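Local atomic coordinates of nucleoside-diphosphate-sugar pyrophosphorylase (Vibrio cholerae, PDB entry 4EVW), a protein that probably transfers a nucleotidyl group to a sugar phosphate, releasing pyrophosphate and yielding a nucleoside-diphosphate sugar. Residues R188-V191 with A192-S195. The protein carries 1 engineered substitution. Residues are numbered along the deposited sequence; the frame is centred on the assembly and turned at random. Where two conformers were deposited one is given.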
loop_
_atom_site.group_PDB
_atom_site.type_symbol
_atom_site.label_atom_id
_atom_site.label_comp_id
_atom_site.label_asym_id
_atom_site.label_seq_id
_atom_site.Cartn_x
_atom_site.Cartn_y
_atom_site.Cartn_z
ATOM N N ARG A 188 -9.579 10.787 -8.812
ATOM C CA ARG A 188 -9.957 11.767 -9.833
ATOM C C ARG A 188 -10.168 13.106 -9.197
ATOM O O ARG A 188 -9.696 14.069 -9.678
ATOM C CB ARG A 188 -11.242 11.359 -10.531
ATOM C CG ARG A 188 -11.032 10.272 -11.531
ATOM C CD ARG A 188 -12.236 10.183 -12.426
ATOM N NE ARG A 188 -13.325 9.465 -11.778
ATOM C CZ ARG A 188 -13.448 8.143 -11.792
ATOM N NH1 ARG A 188 -12.550 7.399 -12.426
ATOM N NH2 ARG A 188 -14.467 7.568 -11.172
ATOM N N GLU A 189 -10.865 13.166 -8.097
ATOM C CA GLU A 189 -11.105 14.421 -7.405
ATOM C C GLU A 189 -9.788 15.012 -6.916
ATOM O O GLU A 189 -9.530 16.205 -7.079
ATOM C CB GLU A 189 -12.042 14.186 -6.226
ATOM C CG GLU A 189 -13.465 13.862 -6.636
ATOM C CD GLU A 189 -14.204 15.076 -7.176
ATOM O OE1 GLU A 189 -13.710 16.210 -6.993
ATOM O OE2 GLU A 189 -15.289 14.897 -7.771
ATOM N N TYR A 190 -8.949 14.171 -6.327
ATOM C CA TYR A 190 -7.670 14.622 -5.806
ATOM C C TYR A 190 -6.770 15.262 -6.859
ATOM O O TYR A 190 -6.192 16.318 -6.611
ATOM C CB TYR A 190 -6.937 13.462 -5.137
ATOM C CG TYR A 190 -5.748 13.890 -4.315
ATOM C CD1 TYR A 190 -4.450 13.696 -4.777
ATOM C CD2 TYR A 190 -5.925 14.493 -3.070
ATOM C CE1 TYR A 190 -3.346 14.092 -4.015
ATOM C CE2 TYR A 190 -4.831 14.896 -2.302
ATOM C CZ TYR A 190 -3.547 14.691 -2.779
ATOM O OH TYR A 190 -2.465 15.088 -2.024
ATOM N N VAL A 191 -6.643 14.650 -8.034
ATOM C CA VAL A 191 -5.768 15.249 -9.036
ATOM C C VAL A 191 -6.409 16.448 -9.734
ATOM O O VAL A 191 -5.736 17.169 -10.467
ATOM C CB VAL A 191 -5.272 14.208 -10.087
ATOM C CG1 VAL A 191 -4.548 13.063 -9.372
ATOM C CG2 VAL A 191 -6.425 13.689 -10.929
ATOM N N ALA A 192 -7.698 16.674 -9.486
ATOM C CA ALA A 192 -8.403 17.809 -10.085
ATOM C C ALA A 192 -8.530 19.003 -9.132
ATOM O O ALA A 192 -9.148 20.006 -9.480
ATOM C CB ALA A 192 -9.793 17.376 -10.569
ATOM N N ARG A 193 -7.956 18.902 -7.937
ATOM C CA ARG A 193 -8.005 20.003 -6.964
ATOM C C ARG A 193 -7.465 21.300 -7.561
ATOM O O ARG A 193 -6.536 21.277 -8.366
ATOM C CB ARG A 193 -7.130 19.699 -5.735
ATOM C CG ARG A 193 -7.683 18.708 -4.731
ATOM C CD ARG A 193 -6.576 17.768 -4.253
ATOM N NE ARG A 193 -5.666 18.335 -3.265
ATOM C CZ ARG A 193 -4.339 18.237 -3.319
ATOM N NH1 ARG A 193 -3.742 17.604 -4.322
ATOM N NH2 ARG A 193 -3.606 18.749 -2.345
ATOM N N PRO A 194 -8.054 22.451 -7.181
ATOM C CA PRO A 194 -7.580 23.743 -7.689
ATOM C C PRO A 194 -6.112 23.844 -7.286
ATOM O O PRO A 194 -5.736 23.412 -6.194
ATOM C CB PRO A 194 -8.439 24.751 -6.933
ATOM C CG PRO A 194 -9.741 24.033 -6.799
ATOM C CD PRO A 194 -9.339 22.600 -6.473
ATOM N N SER A 195 -5.294 24.418 -8.161
ATOM C CA SER A 195 -3.859 24.530 -7.915
ATOM C C SER A 195 -3.417 25.070 -6.557
ATOM O O SER A 195 -2.394 24.637 -6.026
ATOM C CB SER A 195 -3.213 25.365 -9.022
ATOM O OG SER A 195 -3.809 26.648 -9.106
#
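The guanidinium of Arg193 lies flat on one face of the Tyr190 ring, the two planes only 6° from parallel. Tyr190 CE2 sits over the middle of the guanidinium, with Arg193 CZ 3.5 Å from it, whereas Arg193 NH1 falls toward the rim of the ring, 3.3 Å from Tyr190 CZ. The ring reaches this spot because Tyr190 CG is anti to its backbone N (chi1 -168°); Arg193 comes back to meet it through bends at chi2 and chi3, and the two side chains then run alongside each other. Near the end of helix 180-191, Ala192 N makes a hydrogen bond of 3.1 Å to Glu189 O and a weak one to Arg188 O. Leu203, Pro207 and Leu208 pack against Tyr190, Glu211 of helix 208-214 touches both Tyr190 and Arg193, and Trp198 makes a second cation-pi contact with Arg193. The stack is thus a local cation-pi pair between residues three apart, in which a buried ring takes up the flat face of a partly exposed cation, joining the last turn of the helix to the loop that follows; a long, weak ion pair from Arg193 NE to Glu197 OE1 may offset some of its charge.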